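Local coordinates for FERM, RhoGEF and pleckstrin domain protein 2 (Danio rerio, PDB 6D21) that probably activates RAC1 as a guanine nucleotide exchange factor in semaphorin signalling and actin remodelling, and is represented here by its FERM domain, at residues D25-L30 with L59-L64; K185-G190 with Q214-H219; H194-R199 with F258-R263; F240-H245 with D254-L259. One frame throughout, in Å; residues are numbered along the deposited sequence.

Interaction 1 (D25-L30 with L59-L64); sequences DGQLLL and LDPSKL
Q27 and G26, in the first turn of helix 26-36, meet P61 and K63 of the loop 59-64 through their backbone amides. Q27 N donates to P61 O at 2.9 Å, in the carbonyl plane and on a lone pair, though bent (130°). G26 N bonds weakly to K63 O, which also takes the C-H of D25 CA at 3.3 Å. G26 CA comes within 3.7 Å of D60 O; a CB at G26 would run into D60 O and P61 CA, so the close approach depends on glycine. D25 is the N-cap, its CG between the backbone N and the carbonyl carbon (chi1 60°); OD1 lies unusually close to L28 N, so that bond's geometry is doubtful. The setting is the ubiquitin-like first lobe of the FERM domain, where the loop leaving strand 56-58 packs against the first turn of the helix. Within that loop D60 OD1 accepts from S62 N, an Asx turn within a type I turn, and from S62 OG on the same face. Apolar contact comes from L59 CD2, 3.9 Å from L29 CD2 with the side chains crossing at about a right angle, and from L30 CD1, 3.7 Å from P61 CB.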
loop_
_atom_site.group_PDB
_atom_site.type_symbol
_atom_site.label_atom_id
_atom_site.label_comp_id
_atom_site.label_asym_id
_atom_site.label_seq_id
_atom_site.Cartn_x
_atom_site.Cartn_y
_atom_site.Cartn_z
ATOM N N ASP A 25 -5.862 -18.225 13.954
ATOM C CA ASP A 25 -5.431 -18.028 12.578
ATOM C C ASP A 25 -5.111 -16.549 12.352
ATOM O O ASP A 25 -5.270 -15.724 13.252
ATOM C CB ASP A 25 -6.516 -18.530 11.615
ATOM C CG ASP A 25 -7.853 -17.807 11.788
ATOM O OD1 ASP A 25 -7.884 -16.678 12.316
ATOM O OD2 ASP A 25 -8.891 -18.397 11.406
ATOM N N GLY A 26 -4.664 -16.202 11.157
ATOM C CA GLY A 26 -4.477 -14.802 10.844
ATOM C C GLY A 26 -5.824 -14.104 10.731
ATOM O O GLY A 26 -5.948 -12.914 11.035
ATOM N N GLN A 27 -6.842 -14.859 10.312
ATOM C CA GLN A 27 -8.161 -14.292 10.033
ATOM C C GLN A 27 -8.830 -13.748 11.301
ATOM O O GLN A 27 -9.515 -12.731 11.259
ATOM C CB GLN A 27 -9.070 -15.338 9.388
ATOM C CG GLN A 27 -10.418 -14.762 8.923
ATOM C CD GLN A 27 -10.244 -13.612 7.936
ATOM O OE1 GLN A 27 -9.678 -13.788 6.859
ATOM N NE2 GLN A 27 -10.720 -12.428 8.307
ATOM N N LEU A 28 -8.623 -14.441 12.418
ATOM C CA LEU A 28 -9.170 -14.030 13.709
ATOM C C LEU A 28 -8.622 -12.662 14.125
ATOM O O LEU A 28 -9.381 -11.788 14.552
ATOM C CB LEU A 28 -8.866 -15.088 14.783
ATOM C CG LEU A 28 -9.506 -14.961 16.166
ATOM C CD1 LEU A 28 -11.024 -14.819 16.082
ATOM C CD2 LEU A 28 -9.118 -16.150 17.010
ATOM N N LEU A 29 -7.312 -12.467 13.986
ATOM C CA LEU A 29 -6.706 -11.184 14.315
ATOM C C LEU A 29 -7.227 -10.066 13.392
ATOM O O LEU A 29 -7.532 -8.967 13.852
ATOM C CB LEU A 29 -5.186 -11.275 14.229
ATOM C CG LEU A 29 -4.418 -9.979 14.499
ATOM C CD1 LEU A 29 -4.700 -9.478 15.924
ATOM C CD2 LEU A 29 -2.925 -10.194 14.275
ATOM N N LEU A 30 -7.301 -10.350 12.090
ATOM C CA LEU A 30 -7.857 -9.402 11.118
ATOM C C LEU A 30 -9.269 -8.992 11.488
ATOM O O LEU A 30 -9.606 -7.800 11.468
ATOM C CB LEU A 30 -7.863 -9.995 9.705
ATOM C CG LEU A 30 -6.601 -9.965 8.834
ATOM C CD1 LEU A 30 -6.668 -11.068 7.790
ATOM C CD2 LEU A 30 -6.439 -8.621 8.149
ATOM N N LEU A 59 0.566 -10.887 6.688
ATOM C CA LEU A 59 -0.014 -11.964 7.478
ATOM C C LEU A 59 -0.966 -12.791 6.605
ATOM O O LEU A 59 -1.891 -12.263 5.983
ATOM C CB LEU A 59 -0.752 -11.399 8.693
ATOM C CG LEU A 59 -1.325 -12.369 9.724
ATOM C CD1 LEU A 59 -0.231 -13.121 10.477
ATOM C CD2 LEU A 59 -2.213 -11.618 10.699
ATOM N N ASP A 60 -0.716 -14.087 6.558
ATOM C CA ASP A 60 -1.589 -15.040 5.891
ATOM C C ASP A 60 -2.770 -15.381 6.800
ATOM O O ASP A 60 -2.589 -15.983 7.866
ATOM C CB ASP A 60 -0.791 -16.302 5.537
ATOM C CG ASP A 60 -1.586 -17.311 4.717
ATOM O OD1 ASP A 60 -2.837 -17.239 4.653
ATOM O OD2 ASP A 60 -0.933 -18.208 4.141
ATOM N N PRO A 61 -3.988 -15.039 6.365
ATOM C CA PRO A 61 -5.165 -15.235 7.224
ATOM C C PRO A 61 -5.540 -16.701 7.464
ATOM O O PRO A 61 -6.302 -16.993 8.386
ATOM C CB PRO A 61 -6.287 -14.499 6.468
ATOM C CG PRO A 61 -5.781 -14.268 5.087
ATOM C CD PRO A 61 -4.295 -14.326 5.108
ATOM N N SER A 62 -5.004 -17.617 6.670
ATOM C CA SER A 62 -5.436 -19.015 6.761
ATOM C C SER A 62 -4.496 -19.867 7.605
ATOM O O SER A 62 -4.815 -21.007 7.965
ATOM C CB SER A 62 -5.574 -19.610 5.360
ATOM O OG SER A 62 -4.424 -19.337 4.579
ATOM N N LYS A 63 -3.337 -19.304 7.927
ATOM C CA LYS A 63 -2.348 -19.985 8.755
ATOM C C LYS A 63 -2.406 -19.496 10.204
ATOM O O LYS A 63 -2.846 -18.374 10.483
ATOM C CB LYS A 63 -0.945 -19.754 8.201
ATOM C CG LYS A 63 -0.658 -20.419 6.867
ATOM C CD LYS A 63 0.837 -20.320 6.559
ATOM C CE LYS A 63 1.195 -20.899 5.197
ATOM N NZ LYS A 63 0.116 -21.756 4.634
ATOM N N LEU A 64 -1.946 -20.342 11.116
ATOM C CA LEU A 64 -1.792 -19.968 12.509
ATOM C C LEU A 64 -0.783 -18.845 12.613
ATOM O O LEU A 64 0.238 -18.859 11.922
ATOM C CB LEU A 64 -1.326 -21.153 13.348
ATOM C CG LEU A 64 -2.272 -22.345 13.413
ATOM C CD1 LEU A 64 -1.710 -23.376 14.362
ATOM C CD2 LEU A 64 -3.647 -21.895 13.856
#

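Interaction 2 (K185-G190 with Q214-H219); sequences KLEMFG and QVFQGH
F216 is where strand 212-217 first meets the loop 185-190: E187 CG lies at the edge of its ring, 4.2 Å from CE2. The side chains slide past each other in opposite directions, with the carboxylate plane of E187 nearly perpendicular to the ring (88°). M188 approaches the same ring obliquely, its SD 5.0 Å from the F216 centroid. F193, also touched by M188, meets the F216 ring too. Beyond Q217, G218 takes a positive phi and turns the chain out of the strand; H219 follows, its ring beside M188. M188 CE comes to 3.6 Å from H219 ND1; M188 CG is anti to the carbonyl carbon (chi1 -67°), and bends at chi2 and chi3 bring SD and CE beside both rings. S114 touches both M188 and H219. H219 O lies 3.0 Å from E187 OE2; both atoms are acceptors, a pairing that would probably disfavour a fully charged carboxylate unless other groups compensate. K221, on the next strand, touches both E187 and F216. The arrangement is a Met-aromatic contact, setting the linker leaving helix 172-183 of the central FERM lobe against a hairpin turn of the PH-like lobe.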
loop_
_atom_site.group_PDB
_atom_site.type_symbol
_atom_site.label_atom_id
_atom_site.label_comp_id
_atom_site.label_asym_id
_atom_site.label_seq_id
_atom_site.Cartn_x
_atom_site.Cartn_y
_atom_site.Cartn_z
ATOM N N LYS A 185 -4.194 9.705 -9.385
ATOM C CA LYS A 185 -3.789 10.058 -10.742
ATOM C C LYS A 185 -2.278 9.993 -10.923
ATOM O O LYS A 185 -1.759 10.398 -11.955
ATOM C CB LYS A 185 -4.313 11.460 -11.107
ATOM C CG LYS A 185 -5.833 11.502 -11.262
ATOM C CD LYS A 185 -6.317 12.800 -11.890
ATOM C CE LYS A 185 -6.965 13.719 -10.866
ATOM N NZ LYS A 185 -8.303 13.214 -10.446
ATOM N N LEU A 186 -1.574 9.490 -9.909
ATOM C CA LEU A 186 -0.120 9.369 -9.971
ATOM C C LEU A 186 0.295 7.972 -10.394
ATOM O O LEU A 186 -0.309 6.981 -9.989
ATOM C CB LEU A 186 0.512 9.701 -8.620
ATOM C CG LEU A 186 0.158 11.108 -8.130
ATOM C CD1 LEU A 186 0.704 11.325 -6.723
ATOM C CD2 LEU A 186 0.703 12.170 -9.124
ATOM N N GLU A 187 1.349 7.906 -11.194
ATOM C CA GLU A 187 1.849 6.646 -11.718
ATOM C C GLU A 187 2.235 5.667 -10.618
ATOM O O GLU A 187 2.057 4.454 -10.766
ATOM C CB GLU A 187 3.053 6.913 -12.623
ATOM C CG GLU A 187 3.561 5.715 -13.383
ATOM C CD GLU A 187 4.725 6.073 -14.289
ATOM O OE1 GLU A 187 4.555 6.001 -15.522
ATOM O OE2 GLU A 187 5.804 6.438 -13.767
ATOM N N MET A 188 2.757 6.185 -9.506
ATOM C CA MET A 188 3.219 5.318 -8.433
ATOM C C MET A 188 2.169 4.986 -7.353
ATOM O O MET A 188 2.485 4.307 -6.379
ATOM C CB MET A 188 4.442 5.942 -7.754
ATOM C CG MET A 188 5.643 5.985 -8.681
ATOM S SD MET A 188 6.202 4.294 -9.003
ATOM C CE MET A 188 6.969 3.916 -7.427
ATOM N N PHE A 189 0.952 5.489 -7.505
ATOM C CA PHE A 189 -0.107 5.226 -6.540
ATOM C C PHE A 189 -0.422 3.737 -6.460
ATOM O O PHE A 189 -0.738 3.116 -7.471
ATOM C CB PHE A 189 -1.375 5.997 -6.902
ATOM C CG PHE A 189 -2.577 5.645 -6.039
ATOM C CD1 PHE A 189 -2.612 5.987 -4.694
ATOM C CD2 PHE A 189 -3.659 4.967 -6.575
ATOM C CE1 PHE A 189 -3.712 5.665 -3.905
ATOM C CE2 PHE A 189 -4.771 4.646 -5.790
ATOM C CZ PHE A 189 -4.794 5.000 -4.467
ATOM N N GLY A 190 -0.341 3.177 -5.256
ATOM C CA GLY A 190 -0.652 1.766 -5.040
ATOM C C GLY A 190 0.450 0.830 -5.527
ATOM O O GLY A 190 0.334 -0.387 -5.429
ATOM N N GLN A 214 2.132 -4.825 -14.151
ATOM C CA GLN A 214 2.906 -3.716 -14.684
ATOM C C GLN A 214 4.389 -4.035 -14.665
ATOM O O GLN A 214 4.858 -4.815 -13.841
ATOM C CB GLN A 214 2.652 -2.440 -13.895
ATOM C CG GLN A 214 1.251 -1.939 -14.000
ATOM C CD GLN A 214 0.882 -1.071 -12.815
ATOM O OE1 GLN A 214 1.499 -1.157 -11.755
ATOM N NE2 GLN A 214 -0.133 -0.233 -12.987
ATOM N N VAL A 215 5.114 -3.418 -15.591
ATOM C CA VAL A 215 6.548 -3.590 -15.689
ATOM C C VAL A 215 7.205 -2.227 -15.624
ATOM O O VAL A 215 6.862 -1.324 -16.400
ATOM C CB VAL A 215 6.958 -4.296 -16.992
ATOM C CG1 VAL A 215 8.467 -4.467 -17.032
ATOM C CG2 VAL A 215 6.257 -5.637 -17.110
ATOM N N PHE A 216 8.139 -2.072 -14.693
ATOM C CA PHE A 216 8.851 -0.812 -14.555
ATOM C C PHE A 216 10.326 -0.982 -14.808
ATOM O O PHE A 216 10.913 -1.992 -14.432
ATOM C CB PHE A 216 8.658 -0.230 -13.164
ATOM C CG PHE A 216 7.299 0.340 -12.922
ATOM C CD1 PHE A 216 6.247 -0.479 -12.535
ATOM C CD2 PHE A 216 7.078 1.705 -13.039
ATOM C CE1 PHE A 216 4.997 0.050 -12.286
ATOM C CE2 PHE A 216 5.835 2.245 -12.791
ATOM C CZ PHE A 216 4.784 1.419 -12.416
ATOM N N GLN A 217 10.923 0.018 -15.444
ATOM C CA GLN A 217 12.373 0.136 -15.504
ATOM C C GLN A 217 12.719 1.388 -14.736
ATOM O O GLN A 217 12.401 2.491 -15.176
ATOM C CB GLN A 217 12.878 0.212 -16.943
ATOM C CG GLN A 217 14.381 0.076 -17.085
ATOM C CD GLN A 217 14.835 0.047 -18.538
ATOM O OE1 GLN A 217 14.023 0.160 -19.461
ATOM N NE2 GLN A 217 16.138 -0.110 -18.745
ATOM N N GLY A 218 13.347 1.222 -13.575
ATOM C CA GLY A 218 13.495 2.331 -12.658
ATOM C C GLY A 218 12.109 2.712 -12.177
ATOM O O GLY A 218 11.370 1.845 -11.711
ATOM N N HIS A 219 11.747 3.990 -12.301
ATOM C CA HIS A 219 10.424 4.462 -11.879
ATOM C C HIS A 219 9.532 4.805 -13.063
ATOM O O HIS A 219 8.457 5.389 -12.898
ATOM C CB HIS A 219 10.552 5.676 -10.962
ATOM C CG HIS A 219 10.942 5.334 -9.558
ATOM N ND1 HIS A 219 10.062 5.418 -8.501
ATOM C CD2 HIS A 219 12.115 4.902 -9.038
ATOM C CE1 HIS A 219 10.678 5.061 -7.388
ATOM N NE2 HIS A 219 11.923 4.740 -7.687
#

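Interaction 3 (H194-R199 with F258-R263); sequences HPAADR and FLMGSR
A197 and L259 form an antiparallel hydrogen-bonded pair, the tight part of this contact. A197 N donates to L259 O at 2.8 Å, and L259 N returns a bond to A197 O at 2.7 Å, in the plane of that carbonyl. A197 O also takes the C-H of F258 CA, at 3.3 Å. On the inner face, A196 CB packs against M260 CG at 3.8 Å and F258 CB at 4.1 Å. M260 bends at its last torsion (chi3 52°), which brings CE to 4.0 Å from H194 CB, near P195 O. The other face is looser: A197 and L259 point to it, and the leucine leads away into solvent with little more than its CB near A197 O. At the far end D198 CA sits obliquely by F258 CD1 at 4.2 Å, while D198 OD1 is held by T202 N. The N-to-C directions of the short strand segments make 121°, well off antiparallel. The contact joins the first and last strands, in chain order, of the PH-like sheet, with 194-197 between 203-209 and 255-260; F258 and A196 reach I204, and M260 and H194 pack on C266 and F269 of helix 263-281, which S262 N-caps.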
loop_
_atom_site.group_PDB
_atom_site.type_symbol
_atom_site.label_atom_id
_atom_site.label_comp_id
_atom_site.label_asym_id
_atom_site.label_seq_id
_atom_site.Cartn_x
_atom_site.Cartn_y
_atom_site.Cartn_z
ATOM N N HIS A 194 8.491 -5.391 -7.152
ATOM C CA HIS A 194 9.162 -6.662 -6.966
ATOM C C HIS A 194 10.275 -6.702 -8.004
ATOM O O HIS A 194 9.991 -6.817 -9.190
ATOM C CB HIS A 194 8.182 -7.841 -7.137
ATOM C CG HIS A 194 7.021 -7.807 -6.187
ATOM N ND1 HIS A 194 5.976 -6.915 -6.315
ATOM C CD2 HIS A 194 6.742 -8.558 -5.094
ATOM C CE1 HIS A 194 5.104 -7.117 -5.342
ATOM N NE2 HIS A 194 5.547 -8.105 -4.584
ATOM N N PRO A 195 11.541 -6.567 -7.567
ATOM C CA PRO A 195 12.661 -6.479 -8.515
ATOM C C PRO A 195 12.884 -7.778 -9.270
ATOM O O PRO A 195 12.650 -8.851 -8.711
ATOM C CB PRO A 195 13.879 -6.171 -7.624
ATOM C CG PRO A 195 13.330 -5.777 -6.322
ATOM C CD PRO A 195 12.005 -6.481 -6.175
ATOM N N ALA A 196 13.325 -7.663 -10.521
ATOM C CA ALA A 196 13.617 -8.806 -11.371
ATOM C C ALA A 196 14.446 -8.373 -12.572
ATOM O O ALA A 196 14.663 -7.182 -12.787
ATOM C CB ALA A 196 12.324 -9.477 -11.837
ATOM N N ALA A 197 14.891 -9.344 -13.364
ATOM C CA ALA A 197 15.594 -9.052 -14.604
ATOM C C ALA A 197 14.895 -9.729 -15.775
ATOM O O ALA A 197 14.280 -10.786 -15.611
ATOM C CB ALA A 197 17.041 -9.495 -14.513
ATOM N N ASP A 198 14.972 -9.116 -16.953
ATOM C CA ASP A 198 14.423 -9.740 -18.151
ATOM C C ASP A 198 15.429 -10.712 -18.766
ATOM O O ASP A 198 16.459 -11.028 -18.155
ATOM C CB ASP A 198 13.999 -8.680 -19.180
ATOM C CG ASP A 198 15.139 -7.745 -19.591
ATOM O OD1 ASP A 198 16.328 -8.127 -19.509
ATOM O OD2 ASP A 198 14.832 -6.615 -20.025
ATOM N N ARG A 199 15.127 -11.173 -19.978
ATOM C CA ARG A 199 15.992 -12.105 -20.694
ATOM C C ARG A 199 17.372 -11.500 -20.966
ATOM O O ARG A 199 18.394 -12.176 -20.826
ATOM C CB ARG A 199 15.335 -12.538 -21.999
ATOM N N PHE A 258 10.761 -13.399 -16.508
ATOM C CA PHE A 258 11.483 -12.517 -15.595
ATOM C C PHE A 258 12.176 -13.295 -14.484
ATOM O O PHE A 258 11.545 -14.053 -13.751
ATOM C CB PHE A 258 10.548 -11.477 -14.985
ATOM C CG PHE A 258 9.869 -10.613 -16.003
ATOM C CD1 PHE A 258 10.539 -9.543 -16.575
ATOM C CD2 PHE A 258 8.566 -10.887 -16.405
ATOM C CE1 PHE A 258 9.926 -8.746 -17.513
ATOM C CE2 PHE A 258 7.940 -10.091 -17.343
ATOM C CZ PHE A 258 8.625 -9.016 -17.901
ATOM N N LEU A 259 13.479 -13.080 -14.359
ATOM C CA LEU A 259 14.267 -13.729 -13.323
ATOM C C LEU A 259 14.207 -12.931 -12.034
ATOM O O LEU A 259 14.574 -11.756 -12.002
ATOM C CB LEU A 259 15.714 -13.883 -13.777
ATOM C CG LEU A 259 16.560 -14.923 -13.046
ATOM C CD1 LEU A 259 15.814 -16.246 -12.947
ATOM C CD2 LEU A 259 17.893 -15.102 -13.766
ATOM N N MET A 260 13.742 -13.566 -10.966
ATOM C CA MET A 260 13.669 -12.880 -9.684
ATOM C C MET A 260 14.765 -13.384 -8.741
ATOM O O MET A 260 15.535 -14.283 -9.099
ATOM C CB MET A 260 12.276 -13.053 -9.083
ATOM C CG MET A 260 11.187 -12.625 -10.058
ATOM S SD MET A 260 9.552 -12.426 -9.343
ATOM C CE MET A 260 9.916 -11.333 -7.971
ATOM N N GLY A 261 14.836 -12.793 -7.549
ATOM C CA GLY A 261 15.936 -13.034 -6.625
ATOM C C GLY A 261 15.972 -14.413 -5.994
ATOM O O GLY A 261 17.024 -15.052 -5.938
ATOM N N SER A 262 14.823 -14.865 -5.506
ATOM C CA SER A 262 14.699 -16.208 -4.951
ATOM C C SER A 262 13.396 -16.864 -5.396
ATOM O O SER A 262 12.511 -16.204 -5.957
ATOM C CB SER A 262 14.768 -16.165 -3.428
ATOM O OG SER A 262 13.852 -15.213 -2.914
ATOM N N ARG A 263 13.291 -18.164 -5.143
ATOM C CA ARG A 263 12.073 -18.910 -5.424
ATOM C C ARG A 263 10.928 -18.369 -4.573
ATOM O O ARG A 263 9.805 -18.197 -5.051
ATOM C CB ARG A 263 12.293 -20.403 -5.158
ATOM C CG ARG A 263 11.367 -21.322 -5.938
ATOM C CD ARG A 263 10.330 -21.977 -5.045
ATOM N NE ARG A 263 10.929 -22.522 -3.831
ATOM C CZ ARG A 263 11.558 -23.690 -3.762
ATOM N NH1 ARG A 263 11.685 -24.447 -4.847
ATOM N NH2 ARG A 263 12.071 -24.098 -2.607
#

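Interaction 4 (F240-H245 with D254-L259)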
loop_
_atom_site.group_PDB
_atom_site.type_symbol
_atom_site.label_atom_id
_atom_site.label_comp_id
_atom_site.label_asym_id
_atom_site.label_seq_id
_atom_site.Cartn_x
_atom_site.Cartn_y
_atom_site.Cartn_z
ATOM N N PHE A 240 9.724 -16.078 -13.105
ATOM C CA PHE A 240 8.301 -15.754 -13.112
ATOM C C PHE A 240 7.831 -15.646 -14.562
ATOM O O PHE A 240 8.491 -15.031 -15.399
ATOM C CB PHE A 240 8.024 -14.463 -12.341
ATOM C CG PHE A 240 6.562 -14.120 -12.231
ATOM C CD1 PHE A 240 5.757 -14.742 -11.287
ATOM C CD2 PHE A 240 5.995 -13.164 -13.065
ATOM C CE1 PHE A 240 4.415 -14.423 -11.184
ATOM C CE2 PHE A 240 4.654 -12.839 -12.966
ATOM C CZ PHE A 240 3.862 -13.466 -12.020
ATOM N N LEU A 241 6.701 -16.275 -14.863
ATOM C CA LEU A 241 6.279 -16.436 -16.248
ATOM C C LEU A 241 4.906 -15.821 -16.512
ATOM O O LEU A 241 3.923 -16.163 -15.853
ATOM C CB LEU A 241 6.261 -17.920 -16.629
ATOM C CG LEU A 241 7.594 -18.676 -16.792
ATOM C CD1 LEU A 241 8.292 -18.923 -15.465
ATOM C CD2 LEU A 241 7.340 -19.990 -17.486
ATOM N N ILE A 242 4.851 -14.911 -17.478
ATOM C CA ILE A 242 3.591 -14.334 -17.925
ATOM C C ILE A 242 3.248 -14.837 -19.317
ATOM O O ILE A 242 3.891 -14.451 -20.287
ATOM C CB ILE A 242 3.636 -12.799 -17.965
ATOM C CG1 ILE A 242 4.019 -12.235 -16.609
ATOM C CG2 ILE A 242 2.289 -12.234 -18.416
ATOM C CD1 ILE A 242 4.257 -10.752 -16.656
ATOM N N LYS A 243 2.234 -15.693 -19.411
ATOM C CA LYS A 243 1.772 -16.182 -20.705
ATOM C C LYS A 243 0.622 -15.319 -21.221
ATOM O O LYS A 243 -0.422 -15.206 -20.577
ATOM C CB LYS A 243 1.337 -17.648 -20.608
ATOM C CG LYS A 243 2.389 -18.575 -20.001
ATOM C CD LYS A 243 2.370 -19.970 -20.637
ATOM C CE LYS A 243 1.980 -19.925 -22.109
ATOM N NZ LYS A 243 2.561 -21.070 -22.874
ATOM N N LEU A 244 0.821 -14.715 -22.387
ATOM C CA LEU A 244 -0.175 -13.830 -22.973
ATOM C C LEU A 244 -1.049 -14.556 -23.994
ATOM O O LEU A 244 -0.620 -15.537 -24.602
ATOM C CB LEU A 244 0.508 -12.633 -23.643
ATOM C CG LEU A 244 1.417 -11.733 -22.803
ATOM C CD1 LEU A 244 1.944 -10.584 -23.641
ATOM C CD2 LEU A 244 0.696 -11.195 -21.575
ATOM N N HIS A 245 -2.271 -14.070 -24.187
ATOM C CA HIS A 245 -3.105 -14.566 -25.274
ATOM C C HIS A 245 -2.489 -14.157 -26.605
ATOM O O HIS A 245 -1.895 -13.083 -26.716
ATOM C CB HIS A 245 -4.541 -14.044 -25.159
ATOM C CG HIS A 245 -5.318 -14.651 -24.029
ATOM N ND1 HIS A 245 -5.700 -15.976 -24.013
ATOM C CD2 HIS A 245 -5.779 -14.113 -22.874
ATOM C CE1 HIS A 245 -6.364 -16.228 -22.898
ATOM N NE2 HIS A 245 -6.426 -15.113 -22.190
ATOM N N ASP A 254 4.593 -15.891 -26.796
ATOM C CA ASP A 254 3.473 -15.458 -25.972
ATOM C C ASP A 254 3.850 -15.505 -24.500
ATOM O O ASP A 254 2.987 -15.436 -23.616
ATOM C CB ASP A 254 2.245 -16.335 -26.234
ATOM C CG ASP A 254 2.550 -17.822 -26.111
ATOM O OD1 ASP A 254 3.641 -18.247 -26.553
ATOM O OD2 ASP A 254 1.697 -18.568 -25.576
ATOM N N THR A 255 5.147 -15.623 -24.247
ATOM C CA THR A 255 5.643 -15.727 -22.886
ATOM C C THR A 255 6.703 -14.674 -22.595
ATOM O O THR A 255 7.636 -14.477 -23.371
ATOM C CB THR A 255 6.225 -17.125 -22.606
ATOM O OG1 THR A 255 6.853 -17.629 -23.793
ATOM C CG2 THR A 255 5.125 -18.081 -22.206
ATOM N N LEU A 256 6.530 -13.989 -21.473
ATOM C CA LEU A 256 7.537 -13.076 -20.961
ATOM C C LEU A 256 8.167 -13.713 -19.751
ATOM O O LEU A 256 7.473 -14.141 -18.832
ATOM C CB LEU A 256 6.937 -11.719 -20.592
ATOM C CG LEU A 256 6.232 -10.979 -21.723
ATOM C CD1 LEU A 256 4.825 -10.607 -21.296
ATOM C CD2 LEU A 256 7.028 -9.750 -22.134
ATOM N N GLU A 257 9.487 -13.780 -19.758
ATOM C CA GLU A 257 10.219 -14.372 -18.656
ATOM C C GLU A 257 10.914 -13.310 -17.825
ATOM O O GLU A 257 11.577 -12.426 -18.369
ATOM C CB GLU A 257 11.241 -15.367 -19.190
ATOM C CG GLU A 257 12.055 -16.053 -18.119
ATOM C CD GLU A 257 12.958 -17.128 -18.686
ATOM O OE1 GLU A 257 13.346 -17.031 -19.874
ATOM O OE2 GLU A 257 13.278 -18.070 -17.937
ATOM N N PHE A 258 10.761 -13.399 -16.508
ATOM C CA PHE A 258 11.483 -12.517 -15.595
ATOM C C PHE A 258 12.176 -13.295 -14.484
ATOM O O PHE A 258 11.545 -14.053 -13.751
ATOM C CB PHE A 258 10.548 -11.477 -14.985
ATOM C CG PHE A 258 9.869 -10.613 -16.003
ATOM C CD1 PHE A 258 10.539 -9.543 -16.575
ATOM C CD2 PHE A 258 8.566 -10.887 -16.405
ATOM C CE1 PHE A 258 9.926 -8.746 -17.513
ATOM C CE2 PHE A 258 7.940 -10.091 -17.343
ATOM C CZ PHE A 258 8.625 -9.016 -17.901
ATOM N N LEU A 259 13.479 -13.080 -14.359
ATOM C CA LEU A 259 14.267 -13.729 -13.323
ATOM C C LEU A 259 14.207 -12.931 -12.034
ATOM O O LEU A 259 14.574 -11.756 -12.002
ATOM C CB LEU A 259 15.714 -13.883 -13.777
ATOM C CG LEU A 259 16.560 -14.923 -13.046
ATOM C CD1 LEU A 259 15.814 -16.246 -12.947
ATOM C CD2 LEU A 259 17.893 -15.102 -13.766
#
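K243 carries its CG anti to the carbonyl carbon (chi1 -53°) and bends at chi2 and chi3, while D254 CG stands between its backbone N and carbonyl carbon (chi1 52°). The two side chains consequently lie side by side, pointing the same way, with K243 NZ and D254 OD2 in a long salt bridge of 3.8 Å. T255 CG2 lies alongside the lysine chain, 3.5 Å from K243 CG. This is the antiparallel hairpin of strands 239-244 and 255-260 in the PH-like lobe of the FERM domain. F240 N to F258 O, at 2.8 Å and almost straight (178°), opens a ladder in which F240 and F258, and then I242 and L256, exchange bonds in both directions; L244 N to D254 O, at 2.6 Å, ends it. L241, K243, T255 and E257 share one face, where E257 pairs with R239. An alanine at K243 would probably leave D254 without its charged mate here and uncover the methyl of T255. The other face is apolar. I242 CD1 meets the edge of the F258 ring at CE2, 3.8 Å away, and L256 CD1 slips in obliquely against L244 CD1 at 3.7 Å. F240 turns from the pair toward helix 263-281, where its ring meets F269 edge-to-face, and L213 of strand 212-217 touches both F240 and I242. At the loop end of the hairpin, D254 CB lies 3.4 Å from L244 O, a carbonyl oxygen buried by the contact with no partner in the model.

From the N terminus, interaction 1 closes first, fastening the helix of the ubiquitin-like lobe to the loop after strand 56-58; it touches none of the others, its centre about 30 Å from each. The chain then passes through the helical central lobe to interaction 2, where the linker out of helix 172-183 meets the PH-like sheet. Interaction 3 begins before interaction 2 has closed, so the two cross, and it joins the first strand of that sheet to the last. Interaction 4 nests within interaction 3, closing the short hairpin loop into that last strand, where both end, sharing F258 and L259. V215 CG2 packs on F258 CZ at 4.2 Å, linking interaction 2 to both.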